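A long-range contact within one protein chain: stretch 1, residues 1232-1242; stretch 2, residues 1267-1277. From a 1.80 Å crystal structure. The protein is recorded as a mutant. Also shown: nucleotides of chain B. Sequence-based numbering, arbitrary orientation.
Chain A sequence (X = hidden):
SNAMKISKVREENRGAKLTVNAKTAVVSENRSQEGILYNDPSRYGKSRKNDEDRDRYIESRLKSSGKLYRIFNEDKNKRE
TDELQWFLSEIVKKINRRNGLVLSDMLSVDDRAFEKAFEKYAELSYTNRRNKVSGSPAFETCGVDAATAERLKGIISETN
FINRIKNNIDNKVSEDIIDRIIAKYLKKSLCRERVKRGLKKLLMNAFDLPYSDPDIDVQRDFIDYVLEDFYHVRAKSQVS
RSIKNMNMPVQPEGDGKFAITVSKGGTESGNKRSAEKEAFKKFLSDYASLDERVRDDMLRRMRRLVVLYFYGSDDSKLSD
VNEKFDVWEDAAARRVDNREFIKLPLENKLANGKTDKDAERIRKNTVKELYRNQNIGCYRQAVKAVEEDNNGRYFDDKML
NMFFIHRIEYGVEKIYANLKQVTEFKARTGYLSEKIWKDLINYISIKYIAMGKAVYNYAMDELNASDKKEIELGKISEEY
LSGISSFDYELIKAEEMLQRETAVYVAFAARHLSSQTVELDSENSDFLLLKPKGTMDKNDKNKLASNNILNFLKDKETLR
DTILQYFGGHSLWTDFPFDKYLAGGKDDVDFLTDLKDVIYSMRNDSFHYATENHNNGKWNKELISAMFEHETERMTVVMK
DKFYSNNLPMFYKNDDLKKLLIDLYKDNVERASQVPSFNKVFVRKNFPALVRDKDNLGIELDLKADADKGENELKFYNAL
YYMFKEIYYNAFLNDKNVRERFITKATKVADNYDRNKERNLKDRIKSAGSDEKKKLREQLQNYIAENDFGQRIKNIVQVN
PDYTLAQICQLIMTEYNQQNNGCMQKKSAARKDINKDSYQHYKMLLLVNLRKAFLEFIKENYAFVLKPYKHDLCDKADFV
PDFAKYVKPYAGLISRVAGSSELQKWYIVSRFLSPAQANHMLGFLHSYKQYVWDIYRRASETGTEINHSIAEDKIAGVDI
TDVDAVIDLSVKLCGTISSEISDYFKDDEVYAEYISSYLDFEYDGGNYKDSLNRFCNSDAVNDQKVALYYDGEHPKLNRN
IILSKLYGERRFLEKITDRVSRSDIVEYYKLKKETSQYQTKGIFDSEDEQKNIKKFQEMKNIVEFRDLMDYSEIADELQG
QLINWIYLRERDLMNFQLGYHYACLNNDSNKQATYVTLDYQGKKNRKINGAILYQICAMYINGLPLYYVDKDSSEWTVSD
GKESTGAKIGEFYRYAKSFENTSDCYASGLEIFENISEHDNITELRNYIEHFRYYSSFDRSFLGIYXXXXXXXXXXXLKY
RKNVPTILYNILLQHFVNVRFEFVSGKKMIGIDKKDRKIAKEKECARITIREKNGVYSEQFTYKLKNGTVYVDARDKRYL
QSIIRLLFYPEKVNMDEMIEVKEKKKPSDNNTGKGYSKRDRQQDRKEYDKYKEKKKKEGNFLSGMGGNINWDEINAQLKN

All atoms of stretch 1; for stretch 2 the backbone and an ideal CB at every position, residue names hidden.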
ATOM      1  N   ILE A1232      25.464  -4.128  -1.197  1.00 21.01           N
ATOM      2  CA  ILE A1232      24.714  -2.876  -1.286  1.00 18.05           C
ATOM      3  C   ILE A1232      23.250  -3.107  -0.960  1.00 21.79           C
ATOM      4  O   ILE A1232      22.593  -2.270  -0.329  1.00 19.33           O
ATOM      5  CB  ILE A1232      24.887  -2.289  -2.702  1.00 19.57           C
ATOM      6  CG1 ILE A1232      26.363  -1.994  -2.967  1.00 22.99           C
ATOM      7  CG2 ILE A1232      24.032  -1.055  -2.932  1.00 17.42           C
ATOM      8  CD1 ILE A1232      26.904  -0.904  -2.089  1.00 22.57           C
ATOM      9  N   PHE A1233      22.716  -4.235  -1.415  1.00 17.73           N
ATOM     10  CA  PHE A1233      21.310  -4.571  -1.251  1.00 19.30           C
ATOM     11  C   PHE A1233      20.964  -5.035   0.160  1.00 21.53           C
ATOM     12  O   PHE A1233      19.848  -4.781   0.650  1.00 20.73           O
ATOM     13  CB  PHE A1233      20.985  -5.661  -2.274  1.00 19.89           C
ATOM     14  CG  PHE A1233      19.536  -5.935  -2.437  1.00 18.74           C
ATOM     15  CD1 PHE A1233      18.788  -5.211  -3.347  1.00 20.26           C
ATOM     16  CD2 PHE A1233      18.936  -6.959  -1.733  1.00 22.17           C
ATOM     17  CE1 PHE A1233      17.435  -5.488  -3.518  1.00 19.60           C
ATOM     18  CE2 PHE A1233      17.579  -7.247  -1.906  1.00 21.74           C
ATOM     19  CZ  PHE A1233      16.839  -6.499  -2.796  1.00 20.81           C
ATOM     20  N   GLU A1234      21.892  -5.693   0.843  1.00 19.27           N
ATOM     21  CA  GLU A1234      21.564  -6.390   2.079  1.00 17.95           C
ATOM     22  C   GLU A1234      22.846  -6.578   2.874  1.00 22.82           C
ATOM     23  O   GLU A1234      23.935  -6.233   2.419  1.00 25.27           O
ATOM     24  CB  GLU A1234      20.904  -7.740   1.774  1.00 23.99           C
ATOM     25  CG  GLU A1234      21.896  -8.740   1.156  1.00 23.76           C
ATOM     26  CD  GLU A1234      21.253 -10.039   0.700  1.00 31.17           C
ATOM     27  OE1 GLU A1234      21.998 -11.008   0.419  1.00 32.10           O
ATOM     28  OE2 GLU A1234      20.012 -10.099   0.632  1.00 34.65           O
ATOM     29  N   ASN A1235      22.705  -7.118   4.082  1.00 24.27           N
ATOM     30  CA  ASN A1235      23.855  -7.599   4.837  1.00 24.54           C
ATOM     31  C   ASN A1235      24.082  -9.047   4.419  1.00 19.10           C
ATOM     32  O   ASN A1235      23.293  -9.933   4.770  1.00 25.71           O
ATOM     33  CB  ASN A1235      23.602  -7.467   6.339  1.00 28.72           C
ATOM     34  CG  ASN A1235      24.775  -7.936   7.175  1.00 32.48           C
ATOM     35  OD1 ASN A1235      25.633  -8.694   6.708  1.00 33.21           O
ATOM     36  ND2 ASN A1235      24.802  -7.509   8.435  1.00 38.12           N
ATOM     37  N   ILE A1236      25.161  -9.283   3.666  1.00 24.52           N
ATOM     38  CA  ILE A1236      25.440 -10.590   3.069  1.00 30.01           C
ATOM     39  C   ILE A1236      25.421 -11.704   4.112  1.00 26.66           C
ATOM     40  O   ILE A1236      24.908 -12.800   3.860  1.00 29.23           O
ATOM     41  CB  ILE A1236      26.786 -10.538   2.321  1.00 38.76           C
ATOM     42  CG1 ILE A1236      26.631  -9.742   1.032  1.00 41.87           C
ATOM     43  CG2 ILE A1236      27.299 -11.939   2.015  1.00 47.07           C
ATOM     44  CD1 ILE A1236      25.818 -10.462   0.004  1.00 44.24           C
ATOM     45  N   SER A1237      25.959 -11.438   5.302  1.00 26.39           N
ATOM     46  CA  SER A1237      25.992 -12.444   6.367  1.00 31.08           C
ATOM     47  C   SER A1237      24.606 -12.895   6.802  1.00 31.57           C
ATOM     48  O   SER A1237      24.482 -13.962   7.416  1.00 27.39           O
ATOM     49  CB  SER A1237      26.746 -11.904   7.585  1.00 37.88           C
ATOM     50  OG  SER A1237      28.039 -11.473   7.215  1.00 47.57           O
ATOM     51  N   GLU A1238      23.571 -12.096   6.527  1.00 26.23           N
ATOM     52  CA  GLU A1238      22.201 -12.420   6.883  1.00 23.44           C
ATOM     53  C   GLU A1238      21.397 -12.997   5.735  1.00 20.75           C
ATOM     54  O   GLU A1238      20.200 -13.218   5.909  1.00 23.94           O
ATOM     55  CB  GLU A1238      21.462 -11.173   7.364  1.00 26.23           C
ATOM     56  CG  GLU A1238      22.138 -10.331   8.398  1.00 33.73           C
ATOM     57  CD  GLU A1238      21.209  -9.200   8.831  1.00 36.10           C
ATOM     58  OE1 GLU A1238      20.821  -9.199  10.015  1.00 26.18           O
ATOM     59  OE2 GLU A1238      20.829  -8.347   7.973  1.00 35.41           O
ATOM     60  N   HIS A1239      22.016 -13.226   4.575  1.00 23.63           N
ATOM     61  CA  HIS A1239      21.257 -13.645   3.398  1.00 28.49           C
ATOM     62  C   HIS A1239      20.408 -14.888   3.665  1.00 26.48           C
ATOM     63  O   HIS A1239      19.233 -14.942   3.281  1.00 26.78           O
ATOM     64  CB  HIS A1239      22.210 -13.883   2.222  1.00 29.35           C
ATOM     65  CG  HIS A1239      21.506 -14.238   0.952  1.00 36.50           C
ATOM     66  ND1 HIS A1239      21.092 -13.290   0.038  1.00 39.10           N
ATOM     67  CD2 HIS A1239      21.115 -15.438   0.454  1.00 40.58           C
ATOM     68  CE1 HIS A1239      20.490 -13.893  -0.973  1.00 39.02           C
ATOM     69  NE2 HIS A1239      20.492 -15.196  -0.746  1.00 38.43           N
ATOM     70  N   ASP A1240      20.977 -15.900   4.329  1.00 28.15           N
ATOM     71  CA  ASP A1240      20.207 -17.106   4.599  1.00 31.45           C
ATOM     72  C   ASP A1240      19.086 -16.855   5.606  1.00 25.77           C
ATOM     73  O   ASP A1240      18.050 -17.528   5.566  1.00 23.13           O
ATOM     74  CB  ASP A1240      21.136 -18.224   5.096  1.00 34.87           C
ATOM     75  CG  ASP A1240      22.142 -18.673   4.033  1.00 42.40           C
ATOM     76  OD1 ASP A1240      21.877 -18.491   2.824  1.00 43.58           O
ATOM     77  OD2 ASP A1240      23.210 -19.196   4.412  1.00 42.92           O
ATOM     78  N   ASN A1241      19.278 -15.916   6.528  1.00 23.45           N
ATOM     79  CA  ASN A1241      18.200 -15.587   7.450  1.00 22.79           C
ATOM     80  C   ASN A1241      17.057 -14.902   6.721  1.00 24.29           C
ATOM     81  O   ASN A1241      15.887 -15.094   7.080  1.00 24.85           O
ATOM     82  CB  ASN A1241      18.725 -14.701   8.566  1.00 22.84           C
ATOM     83  CG  ASN A1241      19.934 -15.295   9.235  1.00 26.46           C
ATOM     84  OD1 ASN A1241      21.072 -14.926   8.930  1.00 25.12           O
ATOM     85  ND2 ASN A1241      19.698 -16.253  10.125  1.00 24.72           N
ATOM     86  N   ILE A1242      17.380 -14.118   5.694  1.00 24.09           N
ATOM     87  CA  ILE A1242      16.332 -13.496   4.895  1.00 24.28           C
ATOM     88  C   ILE A1242      15.536 -14.566   4.171  1.00 25.50           C
ATOM     89  O   ILE A1242      14.302 -14.564   4.197  1.00 22.48           O
ATOM     90  CB  ILE A1242      16.926 -12.473   3.916  1.00 26.67           C
ATOM     91  CG1 ILE A1242      17.654 -11.372   4.681  1.00 27.65           C
ATOM     92  CG2 ILE A1242      15.835 -11.883   3.021  1.00 28.09           C
ATOM     93  CD1 ILE A1242      16.819 -10.731   5.752  1.00 30.35           C
ATOM     94  N   UNK A1267       8.509  -7.187  13.154  1.00 20.13           N
ATOM     95  CA  UNK A1267       9.738  -6.605  13.686  1.00 18.88           C
ATOM     96  C   UNK A1267      10.936  -7.018  12.850  1.00 19.13           C
ATOM     97  O   UNK A1267      11.826  -6.202  12.588  1.00 20.62           O
ATOM     98  CB  UNK A1267       9.944  -7.022  15.144  1.00 18.88           C
ATOM     99  N   UNK A1268      10.989  -8.287  12.444  1.00 19.28           N
ATOM    100  CA  UNK A1268      12.160  -8.724  11.699  1.00 19.58           C
ATOM    101  C   UNK A1268      12.140  -8.184  10.275  1.00 20.25           C
ATOM    102  O   UNK A1268      13.202  -7.887   9.713  1.00 21.83           O
ATOM    103  CB  UNK A1268      12.239 -10.252  11.682  1.00 19.58           C
ATOM    104  N   UNK A1269      10.950  -8.038   9.685  1.00 20.96           N
ATOM    105  CA  UNK A1269      10.849  -7.358   8.398  1.00 19.02           C
ATOM    106  C   UNK A1269      11.403  -5.944   8.522  1.00 17.85           C
ATOM    107  O   UNK A1269      12.268  -5.519   7.752  1.00 18.41           O
ATOM    108  CB  UNK A1269       9.400  -7.328   7.908  1.00 19.02           C
ATOM    109  N   UNK A1270      10.923  -5.202   9.517  1.00 19.87           N
ATOM    110  CA  UNK A1270      11.427  -3.855   9.763  1.00 19.83           C
ATOM    111  C   UNK A1270      12.941  -3.858   9.959  1.00 20.56           C
ATOM    112  O   UNK A1270      13.643  -2.977   9.457  1.00 21.10           O
ATOM    113  CB  UNK A1270      10.740  -3.247  10.987  1.00 19.83           C
ATOM    114  N   UNK A1271      13.450  -4.835  10.697  1.00 22.14           N
ATOM    115  CA  UNK A1271      14.863  -4.822  11.043  1.00 21.28           C
ATOM    116  C   UNK A1271      15.739  -5.080   9.828  1.00 20.93           C
ATOM    117  O   UNK A1271      16.760  -4.404   9.645  1.00 22.87           O
ATOM    118  CB  UNK A1271      15.152  -5.863  12.127  1.00 21.28           C
ATOM    119  N   UNK A1272      15.363  -6.047   8.974  1.00 20.97           N
ATOM    120  CA  UNK A1272      16.312  -6.434   7.936  1.00 21.49           C
ATOM    121  C   UNK A1272      15.732  -6.947   6.625  1.00 20.27           C
ATOM    122  O   UNK A1272      16.518  -7.389   5.781  1.00 23.63           O
ATOM    123  CB  UNK A1272      17.233  -7.516   8.503  1.00 21.49           C
ATOM    124  N   UNK A1273      14.414  -6.919   6.395  1.00 20.12           N
ATOM    125  CA  UNK A1273      13.947  -7.401   5.102  1.00 19.28           C
ATOM    126  C   UNK A1273      14.092  -6.332   4.024  1.00 16.40           C
ATOM    127  O   UNK A1273      14.294  -6.652   2.847  1.00 19.91           O
ATOM    128  CB  UNK A1273      12.488  -7.852   5.201  1.00 19.28           C
ATOM    129  N   UNK A1274      14.020  -5.057   4.407  1.00 16.65           N
ATOM    130  CA  UNK A1274      14.066  -3.948   3.469  1.00 19.25           C
ATOM    131  C   UNK A1274      15.334  -3.128   3.650  1.00 19.45           C
ATOM    132  O   UNK A1274      15.326  -1.900   3.594  1.00 20.16           O
ATOM    133  CB  UNK A1274      12.833  -3.058   3.637  1.00 19.25           C
ATOM    134  N   UNK A1275      16.463  -3.824   3.808  1.00 19.45           N
ATOM    135  CA  UNK A1275      17.745  -3.143   3.796  1.00 18.35           C
ATOM    136  C   UNK A1275      17.994  -2.417   2.488  1.00 18.33           C
ATOM    137  O   UNK A1275      18.786  -1.471   2.450  1.00 20.12           O
ATOM    138  CB  UNK A1275      18.873  -4.143   4.058  1.00 18.35           C
ATOM    139  N   UNK A1276      17.328  -2.823   1.406  1.00 18.38           N
ATOM    140  CA  UNK A1276      17.683  -2.279   0.107  1.00 19.44           C
ATOM    141  C   UNK A1276      17.009  -0.946  -0.215  1.00 19.61           C
ATOM    142  O   UNK A1276      17.433  -0.278  -1.165  1.00 18.10           O
ATOM    143  CB  UNK A1276      17.332  -3.298  -0.979  1.00 19.44           C
ATOM    144  N   UNK A1277      16.009  -0.513   0.559  1.00 18.48           N
ATOM    145  CA  UNK A1277      15.334   0.740   0.226  1.00 18.24           C
ATOM    146  C   UNK A1277      14.622   1.264   1.465  1.00 17.13           C
ATOM    147  O   UNK A1277      13.623   0.682   1.897  1.00 19.05           O
ATOM    148  CB  UNK A1277      14.347   0.546  -0.927  1.00 18.24           C
TER
ATOM    149  P     G B   2      30.224  -6.768  11.422  1.00 76.10           P
ATOM    150  OP1   G B   2      30.422  -6.702  12.900  1.00 76.72           O
ATOM    151  OP2   G B   2      30.018  -8.084  10.765  1.00 76.92           O
ATOM    152  O5'   G B   2      29.012  -5.808  11.018  1.00 65.02           O
ATOM    153  C5'   G B   2      29.066  -4.409  11.289  1.00 52.58           C
ATOM    154  C4'   G B   2      27.950  -3.633  10.626  1.00 41.82           C
ATOM    155  O4'   G B   2      28.078  -3.694   9.177  1.00 35.50           O
ATOM    156  C3'   G B   2      26.528  -4.095  10.939  1.00 40.48           C
ATOM    157  O3'   G B   2      25.682  -2.955  10.911  1.00 36.54           O
ATOM    158  C2'   G B   2      26.194  -4.963   9.736  1.00 42.53           C
ATOM    159  O2'   G B   2      24.814  -5.150   9.499  1.00 45.94           O
ATOM    160  C1'   G B   2      26.866  -4.176   8.620  1.00 34.70           C
ATOM    161  N9    G B   2      27.175  -4.989   7.450  1.00 33.59           N
ATOM    162  C8    G B   2      27.975  -6.106   7.470  1.00 33.92           C
ATOM    163  N7    G B   2      28.083  -6.656   6.297  1.00 30.89           N
ATOM    164  C5    G B   2      27.296  -5.861   5.471  1.00 26.66           C
ATOM    165  C6    G B   2      27.052  -5.993   4.073  1.00 31.12           C
ATOM    166  O6    G B   2      27.481  -6.863   3.316  1.00 37.32           O
ATOM    167  N1    G B   2      26.229  -4.990   3.583  1.00 29.49           N
ATOM    168  C2    G B   2      25.685  -3.987   4.344  1.00 29.12           C
ATOM    169  N2    G B   2      24.910  -3.114   3.661  1.00 27.66           N
ATOM    170  N3    G B   2      25.906  -3.850   5.663  1.00 30.49           N
ATOM    171  C4    G B   2      26.729  -4.816   6.155  1.00 30.56           C
ATOM    172  P     A B   4      20.180  -0.356  12.414  1.00 30.12           P
ATOM    173  OP1   A B   4      19.889  -0.017  10.987  1.00 28.16           O
ATOM    174  OP2   A B   4      21.206   0.402  13.177  1.00 28.65           O
ATOM    175  O5'   A B   4      18.831  -0.243  13.242  1.00 29.02           O
ATOM    176  C5'   A B   4      17.661  -0.922  12.816  1.00 27.04           C
ATOM    177  C4'   A B   4      16.602  -0.835  13.874  1.00 25.63           C
ATOM    178  O4'   A B   4      17.061  -1.500  15.076  1.00 23.42           O
ATOM    179  C3'   A B   4      16.271   0.569  14.339  1.00 25.16           C
ATOM    180  O3'   A B   4      15.371   1.223  13.468  1.00 21.14           O
ATOM    181  C2'   A B   4      15.706   0.329  15.730  1.00 21.61           C
ATOM    182  O2'   A B   4      14.382  -0.185  15.651  1.00 21.17           O
ATOM    183  C1'   A B   4      16.609  -0.800  16.215  1.00 23.14           C
ATOM    184  N9    A B   4      17.795  -0.299  16.934  1.00 21.11           N
ATOM    185  C8    A B   4      19.090  -0.168  16.496  1.00 29.74           C
ATOM    186  N7    A B   4      19.907   0.287  17.422  1.00 29.80           N
ATOM    187  C5    A B   4      19.093   0.447  18.537  1.00 29.57           C
ATOM    188  C6    A B   4      19.323   0.903  19.855  1.00 32.74           C
ATOM    189  N6    A B   4      20.511   1.292  20.321  1.00 34.45           N
ATOM    190  N1    A B   4      18.269   0.923  20.699  1.00 30.16           N
ATOM    191  C2    A B   4      17.066   0.539  20.262  1.00 30.91           C
ATOM    192  N3    A B   4      16.729   0.099  19.049  1.00 27.10           N
ATOM    193  C4    A B   4      17.789   0.090  18.239  1.00 25.00           C
ATOM    194  P     A B   3      25.428  -2.143  12.265  1.00 43.03           P
ATOM    195  OP1   A B   3      24.751  -0.861  11.932  1.00 43.63           O
ATOM    196  OP2   A B   3      26.677  -2.151  13.067  1.00 37.66           O
ATOM    197  O5'   A B   3      24.446  -3.117  13.039  1.00 39.22           O
ATOM    198  C5'   A B   3      23.389  -2.601  13.790  1.00 33.67           C
ATOM    199  C4'   A B   3      22.135  -3.378  13.527  1.00 30.62           C
ATOM    200  O4'   A B   3      22.018  -4.413  14.536  1.00 30.45           O
ATOM    201  C3'   A B   3      20.879  -2.536  13.672  1.00 31.80           C
ATOM    202  O3'   A B   3      20.514  -1.921  12.449  1.00 26.72           O
ATOM    203  C2'   A B   3      19.864  -3.514  14.221  1.00 28.73           C
ATOM    204  O2'   A B   3      19.388  -4.355  13.182  1.00 26.41           O
ATOM    205  C1'   A B   3      20.752  -4.360  15.132  1.00 28.99           C
ATOM    206  N9    A B   3      20.942  -3.760  16.464  1.00 28.75           N
ATOM    207  C8    A B   3      22.143  -3.348  17.020  1.00 32.74           C
ATOM    208  N7    A B   3      22.023  -2.874  18.239  1.00 29.73           N
ATOM    209  C5    A B   3      20.657  -2.979  18.496  1.00 30.84           C
ATOM    210  C6    A B   3      19.879  -2.665  19.624  1.00 28.92           C
ATOM    211  N6    A B   3      20.400  -2.125  20.730  1.00 31.08           N
ATOM    212  N1    A B   3      18.546  -2.904  19.577  1.00 25.22           N
ATOM    213  C2    A B   3      18.040  -3.438  18.457  1.00 26.99           C
ATOM    214  N3    A B   3      18.677  -3.780  17.336  1.00 27.11           N
ATOM    215  C4    A B   3      19.988  -3.527  17.421  1.00 28.41           C

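Position 1267 lies in helix, with nothing of stretch 1 near its CB, so this contact sets no demand; the residue is Ser-1267. At 1268 the CA-to-CB bond points toward stretch 1, but the CB has no neighbour there within 5.5 Å. Only a long side chain could profit, perhaps a polar one heading for the carbonyl of Asn-1241. It is Glu-1268, extended (chi1 t, chi2 t), and a water bridges its OE1 to Asn-1241 O.

Position 1269 points away and 1270 is out of reach; they hold Val-1269 and Phe-1270. At 1271 the CB points sideways, and the ribose of A3 in chain B lies ahead, so an acceptor would suit. Asp-1271 supplies one: O2' of A3 donates to its OD1 in a very short bond of 2.5 Å.

Position 1272 faces stretch 1 directly. Its ideal CB sits 3.7 Å from Glu-1238 OE2 and 4.3 Å from Ile-1242 CD1, a carboxylate beside an aliphatic group. Lysine or arginine would answer both, with a carbon stem for the isoleucine and a charge for the acid; a shorter donor such as asparagine is conceivable. Arg-1272 NH1 makes a salt bridge to Glu-1238 OE1 at 2.9 Å, while NH2 reaches Glu-1268 OE1, also at 2.9 Å, so the guanidinium links acids from both stretches. Asn-1241 CB covers one face of it, and Arg-1272 CG lies 3.8 Å from Ile-1242 CD1.

At 1273 the bond runs sideways, with Ile-1242 CD1 5.2 Å from the ideal CB. A large apolar side chain could close that gap; Phe-1273 does, its CE1 3.8 Å from Ile-1242 CG2. Position 1274 points away, starts a type I turn and asks nothing of stretch 1; it is Phe-1274.

At 1275 the CB points toward stretch 1, only 3.6 Å from Phe-1233 O. A small donor fits: serine or threonine. Thr-1275, chi1 p, donates from OG1 to Phe-1233 O at 2.7 Å.

Position 1276 also points toward stretch 1, its ideal CB 3.3 Å from Phe-1233 O and over the Phe-1233 ring. A CB methylene can pack on that face, and a flat side chain could continue alongside. Tyr-1276 does both: its CB is 3.5 Å from the Phe-1233 ring centroid, and its ring lies almost parallel to that ring, slid so far that the two barely overlap.

Position 1277 closes the turn sideways to stretch 1, right before a helix, where Asp, Asn, Ser or Thr could cap. Asp-1277 caps a backbone N just past the stretch.

Stretch 2 (1267-1277) SEVFDRFFTYD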
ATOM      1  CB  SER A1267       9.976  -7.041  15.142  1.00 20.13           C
ATOM      2  OG  SER A1267       9.006  -6.512  16.005  1.00 22.01           O
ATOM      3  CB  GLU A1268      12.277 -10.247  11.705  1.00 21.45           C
ATOM      4  CG  GLU A1268      13.576 -10.681  11.028  1.00 28.14           C
ATOM      5  CD  GLU A1268      13.805 -12.172  11.070  1.00 29.22           C
ATOM      6  OE1 GLU A1268      14.820 -12.609  10.496  1.00 29.81           O
ATOM      7  OE2 GLU A1268      12.974 -12.897  11.661  1.00 29.04           O
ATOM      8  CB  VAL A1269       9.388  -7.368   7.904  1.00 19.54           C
ATOM      9  CG1 VAL A1269       9.209  -6.404   6.709  1.00 19.17           C
ATOM     10  CG2 VAL A1269       8.965  -8.783   7.521  1.00 20.83           C
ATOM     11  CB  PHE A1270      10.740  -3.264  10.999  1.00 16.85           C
ATOM     12  CG  PHE A1270      11.180  -1.873  11.334  1.00 17.71           C
ATOM     13  CD1 PHE A1270      10.930  -0.823  10.453  1.00 17.24           C
ATOM     14  CD2 PHE A1270      11.789  -1.597  12.559  1.00 23.71           C
ATOM     15  CE1 PHE A1270      11.324   0.469  10.746  1.00 18.35           C
ATOM     16  CE2 PHE A1270      12.186  -0.312  12.874  1.00 25.43           C
ATOM     17  CZ  PHE A1270      11.936   0.733  11.981  1.00 22.59           C
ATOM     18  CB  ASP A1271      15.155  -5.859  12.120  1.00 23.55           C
ATOM     19  CG  ASP A1271      16.624  -5.871  12.500  1.00 25.28           C
ATOM     20  OD1 ASP A1271      17.017  -5.080  13.393  1.00 26.48           O
ATOM     21  OD2 ASP A1271      17.383  -6.632  11.873  1.00 26.03           O
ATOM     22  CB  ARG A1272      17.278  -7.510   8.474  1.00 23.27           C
ATOM     23  CG  ARG A1272      16.616  -8.788   8.978  1.00 24.75           C
ATOM     24  CD  ARG A1272      17.724  -9.770   9.389  1.00 24.22           C
ATOM     25  NE  ARG A1272      17.245 -10.960  10.079  1.00 23.23           N
ATOM     26  CZ  ARG A1272      18.071 -11.867  10.600  1.00 25.48           C
ATOM     27  NH1 ARG A1272      19.385 -11.682  10.496  1.00 23.01           N
ATOM     28  NH2 ARG A1272      17.595 -12.942  11.208  1.00 24.33           N
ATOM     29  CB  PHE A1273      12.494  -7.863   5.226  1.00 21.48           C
ATOM     30  CG  PHE A1273      12.042  -8.790   4.137  1.00 23.35           C
ATOM     31  CD1 PHE A1273      12.559 -10.076   4.031  1.00 25.19           C
ATOM     32  CD2 PHE A1273      11.074  -8.376   3.222  1.00 22.07           C
ATOM     33  CE1 PHE A1273      12.129 -10.927   3.033  1.00 26.58           C
ATOM     34  CE2 PHE A1273      10.635  -9.237   2.222  1.00 18.03           C
ATOM     35  CZ  PHE A1273      11.152 -10.510   2.135  1.00 19.79           C
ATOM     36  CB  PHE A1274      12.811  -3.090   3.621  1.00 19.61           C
ATOM     37  CG  PHE A1274      11.614  -3.721   3.006  1.00 16.97           C
ATOM     38  CD1 PHE A1274      11.580  -3.951   1.629  1.00 16.44           C
ATOM     39  CD2 PHE A1274      10.539  -4.121   3.780  1.00 19.65           C
ATOM     40  CE1 PHE A1274      10.473  -4.554   1.036  1.00 18.17           C
ATOM     41  CE2 PHE A1274       9.420  -4.722   3.193  1.00 19.69           C
ATOM     42  CZ  PHE A1274       9.386  -4.933   1.826  1.00 21.87           C
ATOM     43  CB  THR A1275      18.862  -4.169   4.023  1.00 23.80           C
ATOM     44  OG1 THR A1275      18.722  -5.216   3.048  1.00 28.66           O
ATOM     45  CG2 THR A1275      18.734  -4.769   5.408  1.00 20.19           C
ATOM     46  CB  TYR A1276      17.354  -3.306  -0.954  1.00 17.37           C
ATOM     47  CG  TYR A1276      15.883  -3.495  -1.216  1.00 18.16           C
ATOM     48  CD1 TYR A1276      15.225  -2.680  -2.130  1.00 18.16           C
ATOM     49  CD2 TYR A1276      15.160  -4.510  -0.586  1.00 16.82           C
ATOM     50  CE1 TYR A1276      13.878  -2.844  -2.408  1.00 16.35           C
ATOM     51  CE2 TYR A1276      13.789  -4.695  -0.875  1.00 18.21           C
ATOM     52  CZ  TYR A1276      13.174  -3.849  -1.788  1.00 17.78           C
ATOM     53  OH  TYR A1276      11.845  -3.984  -2.129  1.00 20.32           O
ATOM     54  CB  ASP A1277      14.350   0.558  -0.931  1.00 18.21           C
ATOM     55  CG  ASP A1277      13.812   1.890  -1.447  1.00 21.92           C
ATOM     56  OD1 ASP A1277      13.887   2.903  -0.703  1.00 21.02           O
ATOM     57  OD2 ASP A1277      13.329   1.944  -2.602  1.00 23.88           O
TER
HETATM   58  O   HOH W   1      21.147  -0.592   1.319  1.00 34.99           O
HETATM   59  O   HOH W   2      14.994 -15.157   9.696  1.00 26.77           O
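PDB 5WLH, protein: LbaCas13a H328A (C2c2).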